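Local coordinates for aldose 1-epimerase (Caenorhabditis elegans, PDB 1LUR), which probably catalyses the interconversion of the alpha and beta anomers of aldose sugars such as galactose, at residues L27-A32 with V122-R127; I66-G71 with L107-W112; A168-A173 with I302-H307. All coordinates share one frame; numbering follows the deposited sequence.

The three contacts step inward from one side of the fold toward its middle: contact 1 lies about 15 Å, contact 2 about 10 Å and contact 3 about 4 Å, centre to centre, from the centre of the chain. Contacts 1 and 2, with centres 8 Å apart, touch where Ala-32 O meets Thr-69 OG1 at 2.8 Å, a probable hydrogen bond. Contacts 2 and 3, 12 Å apart between centres, both reach one sheet, through neighbouring strands 69-70 and 170-175; Lys-68 O meets His-172 N at 2.7 Å. Contacts 1 and 3 do not touch. Contact 3 holds the His-172 and Glu-303 pair, probably part of the sugar site as in galactose mutarotases.

Contact 1: L27-A32 with V122-R127; sequences LLPFGA and VSFSVR
Phe-124 points its ring from strand 121-129 at Leu-27, Pro-29 and Ala-32, in and around the type II beta turn that follows strand 24-28 in this galactose mutarotase-like beta-sandwich fold. The three residues meet the ring in different ways. Ala-32 CA stands over one face, displaced toward the rim, and its CB is 3.9 Å from Phe-124 CD1. Leu-27 comes in at the edge, its CB in the ring plane and 3.7 Å from Phe-124 CZ. Pro-29 approaches obliquely on the CE2 side: its CA is 3.6 Å from Phe-124 CE2, and its ring carbon CG lies 4.0 Å from the same CE2.

One pair further along, Leu-27 and Val-122 slide past each other in opposite directions. Val-122 CG1 is set between its own backbone N and carbonyl carbon (chi1 60°), and from there it touches the branched end of Leu-27, 3.7 Å from CG and just as close to CD2. No hydrogen bond joins the two segments, and the contact is apolar packing between buried residues. Tyr-145 of strand 138-147 and Ile-15 of strand 15-18 also pack on Phe-124 and Val-122. The turn that presents Pro-29 and Ala-32 to the ring is closed within its own segment: Gly-31 takes the positive phi (68°) of its third position, and Ala-32 N donates to Pro-29 O at 3.1 Å.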
loop_
_atom_site.group_PDB
_atom_site.type_symbol
_atom_site.label_atom_id
_atom_site.label_comp_id
_atom_site.label_asym_id
_atom_site.label_seq_id
_atom_site.Cartn_x
_atom_site.Cartn_y
_atom_site.Cartn_z
ATOM N N LEU A 27 -14.060 -5.359 -1.413
ATOM C CA LEU A 27 -13.601 -4.436 -0.385
ATOM C C LEU A 27 -14.276 -4.689 0.961
ATOM O O LEU A 27 -15.314 -5.348 1.037
ATOM C CB LEU A 27 -13.867 -2.996 -0.819
ATOM C CG LEU A 27 -13.276 -2.547 -2.159
ATOM C CD1 LEU A 27 -11.799 -2.915 -2.206
ATOM C CD2 LEU A 27 -14.024 -3.209 -3.315
ATOM N N LEU A 28 -13.679 -4.145 2.016
ATOM C CA LEU A 28 -14.197 -4.294 3.369
ATOM C C LEU A 28 -14.136 -2.931 4.055
ATOM O O LEU A 28 -13.082 -2.295 4.095
ATOM C CB LEU A 28 -13.349 -5.311 4.141
ATOM C CG LEU A 28 -13.815 -5.764 5.527
ATOM C CD1 LEU A 28 -15.150 -6.502 5.414
ATOM C CD2 LEU A 28 -12.758 -6.680 6.132
ATOM N N PRO A 29 -15.273 -2.462 4.591
ATOM C CA PRO A 29 -15.343 -1.168 5.275
ATOM C C PRO A 29 -14.267 -1.029 6.344
ATOM O O PRO A 29 -13.717 0.057 6.552
ATOM C CB PRO A 29 -16.747 -1.171 5.871
ATOM C CG PRO A 29 -17.525 -1.970 4.874
ATOM C CD PRO A 29 -16.592 -3.121 4.586
ATOM N N PHE A 30 -13.967 -2.134 7.022
ATOM C CA PHE A 30 -12.952 -2.113 8.065
ATOM C C PHE A 30 -11.585 -1.882 7.444
ATOM O O PHE A 30 -11.092 -2.701 6.665
ATOM C CB PHE A 30 -12.944 -3.427 8.842
ATOM C CG PHE A 30 -11.925 -3.465 9.939
ATOM C CD1 PHE A 30 -12.067 -2.658 11.064
ATOM C CD2 PHE A 30 -10.810 -4.285 9.838
ATOM C CE1 PHE A 30 -11.106 -2.668 12.074
ATOM C CE2 PHE A 30 -9.843 -4.303 10.840
ATOM C CZ PHE A 30 -9.992 -3.492 11.961
ATOM N N GLY A 31 -10.980 -0.754 7.796
ATOM C CA GLY A 31 -9.672 -0.418 7.269
ATOM C C GLY A 31 -9.704 -0.110 5.782
ATOM O O GLY A 31 -8.649 -0.056 5.150
ATOM N N ALA A 32 -10.900 0.104 5.229
ATOM C CA ALA A 32 -11.055 0.406 3.799
ATOM C C ALA A 32 -10.095 -0.518 3.059
ATOM O O ALA A 32 -9.288 -0.082 2.233
ATOM C CB ALA A 32 -10.707 1.866 3.528
ATOM N N VAL A 122 -16.783 1.893 -5.176
ATOM C CA VAL A 122 -17.181 2.008 -3.779
ATOM C C VAL A 122 -16.278 3.040 -3.112
ATOM O O VAL A 122 -15.069 3.058 -3.347
ATOM C CB VAL A 122 -17.061 0.652 -3.024
ATOM C CG1 VAL A 122 -15.619 0.162 -3.051
ATOM C CG2 VAL A 122 -17.539 0.811 -1.585
ATOM N N SER A 123 -16.868 3.913 -2.304
ATOM C CA SER A 123 -16.097 4.937 -1.613
ATOM C C SER A 123 -16.301 4.809 -0.113
ATOM O O SER A 123 -17.406 4.528 0.352
ATOM C CB SER A 123 -16.510 6.335 -2.069
ATOM O OG SER A 123 -16.272 6.522 -3.455
ATOM N N PHE A 124 -15.218 5.003 0.637
ATOM C CA PHE A 124 -15.244 4.916 2.093
ATOM C C PHE A 124 -14.775 6.245 2.656
ATOM O O PHE A 124 -13.980 6.943 2.031
ATOM C CB PHE A 124 -14.287 3.837 2.603
ATOM C CG PHE A 124 -14.576 2.461 2.087
ATOM C CD1 PHE A 124 -13.764 1.883 1.120
ATOM C CD2 PHE A 124 -15.646 1.724 2.591
ATOM C CE1 PHE A 124 -14.008 0.589 0.660
ATOM C CE2 PHE A 124 -15.902 0.432 2.140
ATOM C CZ PHE A 124 -15.079 -0.137 1.171
ATOM N N SER A 125 -15.262 6.598 3.839
ATOM C CA SER A 125 -14.859 7.852 4.452
ATOM C C SER A 125 -14.647 7.616 5.940
ATOM O O SER A 125 -15.237 6.708 6.518
ATOM C CB SER A 125 -15.923 8.927 4.238
ATOM O OG SER A 125 -15.456 10.187 4.702
ATOM N N VAL A 126 -13.780 8.418 6.546
ATOM C CA VAL A 126 -13.490 8.294 7.968
ATOM C C VAL A 126 -12.813 9.564 8.463
ATOM O O VAL A 126 -12.161 10.273 7.694
ATOM C CB VAL A 126 -12.566 7.087 8.250
ATOM C CG1 VAL A 126 -11.153 7.374 7.756
ATOM C CG2 VAL A 126 -12.567 6.769 9.741
ATOM N N ARG A 127 -12.983 9.859 9.746
ATOM C CA ARG A 127 -12.383 11.042 10.335
ATOM C C ARG A 127 -11.390 10.610 11.394
ATOM O O ARG A 127 -11.573 9.583 12.046
ATOM C CB ARG A 127 -13.451 11.926 10.984
ATOM C CG ARG A 127 -14.415 12.567 10.016
ATOM C CD ARG A 127 -15.540 13.263 10.778
ATOM N NE ARG A 127 -16.416 14.015 9.892
ATOM C CZ ARG A 127 -16.089 15.168 9.320
ATOM N NH1 ARG A 127 -14.899 15.715 9.546
ATOM N NH2 ARG A 127 -16.953 15.767 8.511
#

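Contact 2: I66-G71 with L107-W112; sequences IGKTVG and LGYRKW
Lys-68 leaves its backbone with CG anti to the carbonyl carbon, stays extended to CE, and then bends at the last torsion (chi4 -70°), which turns NZ onto Gly-108 O. This hydrogen bond is 2.8 Å from NZ to O, with the ammonium group above the carbonyl plane. The extended part of the chain carries Lys-68 CE to within 4.0 Å of Tyr-109 CE1, the lysine chain and the tyrosine side chain crossing at about a right angle. Leu-107 also has CG anti to its carbonyl carbon (chi1 -54°), and CG packs on the Gly-71 backbone, 3.7 Å from Gly-71 C.

Strand 69-70 is an outermost strand of a seven-stranded antiparallel sheet, with strand 170-175 beside it. Against it lies the short 3-10 segment 107-108, part of the loop that leads into strand 113-118 of the nine-stranded sheet. Two backbone links fasten this junction. Leu-107 N donates to Gly-71 O at 3.0 Å, and water 1 accepts from both Gly-108 N and, at longer range, Gly-71 N. Gly-108 lies close in, its CA 3.3 Å from Thr-69 O.

Thr-69 divides its branches: OG1 is hydrogen-bonded to Ala-32 O, while CG2 reaches Trp-112 CZ2 at 3.8 Å, the two side chains crossing at about a right angle. The indole is held by its own segment, since Trp-112 NE1 donates to Leu-107 O at 3.0 Å, with that oxygen in the ring plane. Arg-110 N reaches the same oxygen from the opposite face of the Leu-107 carbonyl.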
loop_
_atom_site.group_PDB
_atom_site.type_symbol
_atom_site.label_atom_id
_atom_site.label_comp_id
_atom_site.label_asym_id
_atom_site.label_seq_id
_atom_site.Cartn_x
_atom_site.Cartn_y
_atom_site.Cartn_z
ATOM N N ILE A 66 -2.706 -6.504 5.851
ATOM C CA ILE A 66 -3.031 -7.092 4.557
ATOM C C ILE A 66 -4.163 -6.372 3.810
ATOM O O ILE A 66 -5.316 -6.400 4.234
ATOM C CB ILE A 66 -3.388 -8.596 4.718
ATOM C CG1 ILE A 66 -2.195 -9.345 5.323
ATOM C CG2 ILE A 66 -3.739 -9.208 3.362
ATOM C CD1 ILE A 66 -2.436 -10.828 5.524
ATOM N N GLY A 67 -3.805 -5.712 2.710
ATOM C CA GLY A 67 -4.773 -4.990 1.894
ATOM C C GLY A 67 -5.414 -3.732 2.456
ATOM O O GLY A 67 -6.252 -3.109 1.802
ATOM N N LYS A 68 -5.015 -3.331 3.653
ATOM C CA LYS A 68 -5.580 -2.140 4.270
ATOM C C LYS A 68 -5.166 -0.803 3.668
ATOM O O LYS A 68 -4.176 -0.695 2.933
ATOM C CB LYS A 68 -5.189 -2.079 5.752
ATOM C CG LYS A 68 -5.594 -3.247 6.619
ATOM C CD LYS A 68 -5.042 -3.028 8.029
ATOM C CE LYS A 68 -5.463 -4.128 9.001
ATOM N NZ LYS A 68 -6.911 -4.072 9.339
ATOM N N THR A 69 -5.960 0.216 3.983
ATOM C CA THR A 69 -5.688 1.573 3.528
ATOM C C THR A 69 -4.970 2.019 4.808
ATOM O O THR A 69 -5.575 2.021 5.883
ATOM C CB THR A 69 -6.941 2.445 3.398
ATOM O OG1 THR A 69 -7.628 2.133 2.183
ATOM C CG2 THR A 69 -6.543 3.924 3.391
ATOM N N VAL A 70 -3.694 2.378 4.696
ATOM C CA VAL A 70 -2.912 2.805 5.848
ATOM C C VAL A 70 -2.781 4.313 6.022
ATOM O O VAL A 70 -2.608 5.048 5.052
ATOM C CB VAL A 70 -1.488 2.195 5.790
ATOM C CG1 VAL A 70 -0.652 2.717 6.943
ATOM C CG2 VAL A 70 -1.573 0.675 5.831
ATOM N N GLY A 71 -2.864 4.750 7.278
ATOM C CA GLY A 71 -2.757 6.161 7.627
ATOM C C GLY A 71 -2.833 6.301 9.144
ATOM O O GLY A 71 -3.015 5.286 9.824
ATOM N N LEU A 107 -5.795 4.441 10.665
ATOM C CA LEU A 107 -6.897 4.244 9.729
ATOM C C LEU A 107 -7.113 2.789 9.322
ATOM O O LEU A 107 -8.245 2.366 9.103
ATOM C CB LEU A 107 -6.683 5.105 8.473
ATOM C CG LEU A 107 -6.450 6.603 8.705
ATOM C CD1 LEU A 107 -6.388 7.318 7.358
ATOM C CD2 LEU A 107 -7.574 7.196 9.563
ATOM N N GLY A 108 -6.033 2.024 9.225
ATOM C CA GLY A 108 -6.159 0.629 8.842
ATOM C C GLY A 108 -6.896 -0.211 9.873
ATOM O O GLY A 108 -7.391 -1.296 9.553
ATOM N N TYR A 109 -6.983 0.287 11.105
ATOM C CA TYR A 109 -7.668 -0.444 12.173
ATOM C C TYR A 109 -9.013 0.142 12.548
ATOM O O TYR A 109 -9.547 -0.163 13.613
ATOM C CB TYR A 109 -6.791 -0.504 13.428
ATOM C CG TYR A 109 -5.546 -1.327 13.249
ATOM C CD1 TYR A 109 -5.626 -2.697 13.016
ATOM C CD2 TYR A 109 -4.287 -0.733 13.270
ATOM C CE1 TYR A 109 -4.481 -3.456 12.802
ATOM C CE2 TYR A 109 -3.137 -1.484 13.057
ATOM C CZ TYR A 109 -3.243 -2.846 12.821
ATOM O OH TYR A 109 -2.113 -3.595 12.585
ATOM N N ARG A 110 -9.571 0.979 11.682
ATOM C CA ARG A 110 -10.861 1.578 11.986
ATOM C C ARG A 110 -11.936 1.245 10.960
ATOM O O ARG A 110 -11.639 0.910 9.819
ATOM C CB ARG A 110 -10.696 3.087 12.129
ATOM C CG ARG A 110 -9.730 3.454 13.251
ATOM C CD ARG A 110 -9.611 4.939 13.394
ATOM N NE ARG A 110 -10.917 5.535 13.639
ATOM C CZ ARG A 110 -11.161 6.838 13.582
ATOM N NH1 ARG A 110 -10.180 7.683 13.289
ATOM N NH2 ARG A 110 -12.387 7.292 13.808
ATOM N N LYS A 111 -13.190 1.323 11.393
ATOM C CA LYS A 111 -14.326 1.033 10.535
ATOM C C LYS A 111 -14.719 2.284 9.756
ATOM O O LYS A 111 -15.198 3.265 10.329
ATOM C CB LYS A 111 -15.507 0.549 11.384
ATOM C CG LYS A 111 -15.144 -0.555 12.376
ATOM C CD LYS A 111 -16.376 -1.102 13.096
ATOM C CE LYS A 111 -17.207 -1.972 12.169
ATOM N NZ LYS A 111 -16.411 -3.141 11.694
ATOM N N TRP A 112 -14.502 2.247 8.444
ATOM C CA TRP A 112 -14.832 3.377 7.583
ATOM C C TRP A 112 -16.303 3.336 7.177
ATOM O O TRP A 112 -16.906 2.267 7.128
ATOM C CB TRP A 112 -13.993 3.336 6.310
ATOM C CG TRP A 112 -12.526 3.497 6.506
ATOM C CD1 TRP A 112 -11.712 2.750 7.311
ATOM C CD2 TRP A 112 -11.680 4.425 5.824
ATOM N NE1 TRP A 112 -10.400 3.157 7.165
ATOM C CE2 TRP A 112 -10.356 4.182 6.256
ATOM C CE3 TRP A 112 -11.910 5.436 4.884
ATOM C CZ2 TRP A 112 -9.267 4.914 5.776
ATOM C CZ3 TRP A 112 -10.823 6.166 4.407
ATOM C CH2 TRP A 112 -9.521 5.898 4.855
HETATM O O HOH W 1 -3.251 2.244 9.372
#

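Contact 3: A168-A173 with I302-H307; sequences ALTNHA and IEPQFH
Thr-170 OG1 donates to Pro-304 O over 2.6 Å, a short bond whose donor stands well above the carbonyl plane. OG1 is anti to the backbone N of Thr-170 (chi1 -162°), which turns the hydroxyl across to the facing strand, where it also lies 3.2 Å from Glu-303 CB. The two segments run antiparallel, yet the one direct backbone bond between them, Ile-302 N to Ala-173 O, is weak at 3.4 Å, and Pro-304 has no N-H to give. Waters bridge on either side of the threonine. Water 2 donates to Leu-169 O and accepts from Phe-306 N, while water 3 donates to both Ile-302 O and Asn-171 OD1. That same OD1 accepts from Ala-173 N at 3.0 Å, closing an Asx turn.

Beside these links, the carboxylate of Glu-303 sits over one face of the His-172 imidazole, offset toward the rim, with the two planes 43° apart. OE1 is 3.1 Å from His-172 NE2, but it lies over the ring and the angle is too poor for a hydrogen bond. His-101 packs its ring against His-172, and His-277 touches Glu-303. A histidine and a glutamate on adjacent antiparallel strands of a beta sandwich, with further histidines close by, are what the sugar site of galactose mutarotases contains, and this pair probably marks the corresponding site here.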
loop_
_atom_site.group_PDB
_atom_site.type_symbol
_atom_site.label_atom_id
_atom_site.label_comp_id
_atom_site.label_asym_id
_atom_site.label_seq_id
_atom_site.Cartn_x
_atom_site.Cartn_y
_atom_site.Cartn_z
ATOM N N ALA A 168 -0.149 10.989 5.074
ATOM C CA ALA A 168 0.596 10.298 4.029
ATOM C C ALA A 168 0.047 8.885 4.035
ATOM O O ALA A 168 0.401 8.071 4.892
ATOM C CB ALA A 168 2.081 10.316 4.350
ATOM N N LEU A 169 -0.836 8.601 3.084
ATOM C CA LEU A 169 -1.446 7.285 2.998
ATOM C C LEU A 169 -0.826 6.348 1.976
ATOM O O LEU A 169 0.082 6.715 1.230
ATOM C CB LEU A 169 -2.927 7.441 2.636
ATOM C CG LEU A 169 -3.715 8.576 3.296
ATOM C CD1 LEU A 169 -5.079 8.707 2.623
ATOM C CD2 LEU A 169 -3.869 8.296 4.786
ATOM N N THR A 170 -1.356 5.130 1.965
ATOM C CA THR A 170 -0.943 4.075 1.045
ATOM C C THR A 170 -1.934 2.928 1.145
ATOM O O THR A 170 -2.839 2.952 1.985
ATOM C CB THR A 170 0.478 3.514 1.298
ATOM O OG1 THR A 170 0.906 2.815 0.116
ATOM C CG2 THR A 170 0.498 2.520 2.467
ATOM N N ASN A 171 -1.785 1.955 0.250
ATOM C CA ASN A 171 -2.641 0.770 0.212
ATOM C C ASN A 171 -1.674 -0.367 0.508
ATOM O O ASN A 171 -0.628 -0.482 -0.133
ATOM C CB ASN A 171 -3.282 0.583 -1.160
ATOM C CG ASN A 171 -4.029 -0.727 -1.264
ATOM O OD1 ASN A 171 -3.448 -1.756 -1.601
ATOM N ND2 ASN A 171 -5.315 -0.703 -0.933
ATOM N N HIS A 172 -2.020 -1.214 1.467
ATOM C CA HIS A 172 -1.141 -2.313 1.832
ATOM C C HIS A 172 -1.485 -3.707 1.311
ATOM O O HIS A 172 -1.347 -4.693 2.036
ATOM C CB HIS A 172 -1.021 -2.353 3.361
ATOM C CG HIS A 172 0.319 -2.814 3.849
ATOM N ND1 HIS A 172 0.806 -4.083 3.613
ATOM C CD2 HIS A 172 1.280 -2.166 4.551
ATOM C CE1 HIS A 172 2.011 -4.196 4.147
ATOM N NE2 HIS A 172 2.322 -3.048 4.723
ATOM N N ALA A 173 -1.918 -3.803 0.059
ATOM C CA ALA A 173 -2.260 -5.110 -0.500
ATOM C C ALA A 173 -0.998 -5.910 -0.819
ATOM O O ALA A 173 -0.030 -5.372 -1.351
ATOM C CB ALA A 173 -3.096 -4.935 -1.763
ATOM N N ILE A 302 2.920 -3.978 -2.310
ATOM C CA ILE A 302 3.230 -2.844 -3.164
ATOM C C ILE A 302 2.476 -1.668 -2.560
ATOM O O ILE A 302 1.244 -1.630 -2.585
ATOM C CB ILE A 302 2.777 -3.115 -4.616
ATOM C CG1 ILE A 302 3.500 -4.359 -5.148
ATOM C CG2 ILE A 302 3.085 -1.918 -5.488
ATOM C CD1 ILE A 302 3.173 -4.716 -6.598
ATOM N N GLU A 303 3.226 -0.718 -2.014
ATOM C CA GLU A 303 2.639 0.455 -1.379
ATOM C C GLU A 303 3.067 1.811 -1.924
ATOM O O GLU A 303 4.095 2.357 -1.512
ATOM C CB GLU A 303 2.950 0.398 0.122
ATOM C CG GLU A 303 3.117 -1.025 0.643
ATOM C CD GLU A 303 3.627 -1.108 2.076
ATOM O OE1 GLU A 303 4.212 -2.150 2.431
ATOM O OE2 GLU A 303 3.441 -0.149 2.851
ATOM N N PRO A 304 2.293 2.364 -2.876
ATOM C CA PRO A 304 2.606 3.675 -3.455
ATOM C C PRO A 304 2.394 4.646 -2.298
ATOM O O PRO A 304 1.345 4.617 -1.664
ATOM C CB PRO A 304 1.551 3.830 -4.541
ATOM C CG PRO A 304 1.345 2.407 -5.000
ATOM C CD PRO A 304 1.282 1.659 -3.685
ATOM N N GLN A 305 3.365 5.505 -2.024
ATOM C CA GLN A 305 3.221 6.445 -0.905
ATOM C C GLN A 305 4.290 7.520 -0.981
ATOM O O GLN A 305 5.083 7.555 -1.923
ATOM C CB GLN A 305 3.456 5.668 0.397
ATOM C CG GLN A 305 4.880 5.076 0.421
ATOM C CD GLN A 305 5.269 4.374 1.715
ATOM O OE1 GLN A 305 4.681 3.363 2.093
ATOM N NE2 GLN A 305 6.287 4.905 2.392
ATOM N N PHE A 306 4.309 8.389 0.028
ATOM C CA PHE A 306 5.299 9.454 0.096
ATOM C C PHE A 306 6.433 8.768 0.845
ATOM O O PHE A 306 6.212 7.745 1.506
ATOM C CB PHE A 306 4.814 10.648 0.932
ATOM C CG PHE A 306 3.849 11.540 0.223
ATOM C CD1 PHE A 306 2.481 11.413 0.426
ATOM C CD2 PHE A 306 4.310 12.519 -0.656
ATOM C CE1 PHE A 306 1.581 12.254 -0.233
ATOM C CE2 PHE A 306 3.426 13.362 -1.318
ATOM C CZ PHE A 306 2.059 13.235 -1.110
ATOM N N HIS A 307 7.638 9.323 0.761
ATOM C CA HIS A 307 8.781 8.731 1.448
ATOM C C HIS A 307 8.473 8.373 2.891
ATOM O O HIS A 307 7.832 9.146 3.610
ATOM C CB HIS A 307 9.967 9.697 1.465
ATOM C CG HIS A 307 10.441 10.103 0.106
ATOM N ND1 HIS A 307 9.627 10.732 -0.811
ATOM C CD2 HIS A 307 11.658 9.998 -0.479
ATOM C CE1 HIS A 307 10.323 11.001 -1.902
ATOM N NE2 HIS A 307 11.558 10.565 -1.726
HETATM O O HOH W 2 2.102 8.324 1.828
HETATM O O HOH W 3 -1.195 -1.939 -3.347
#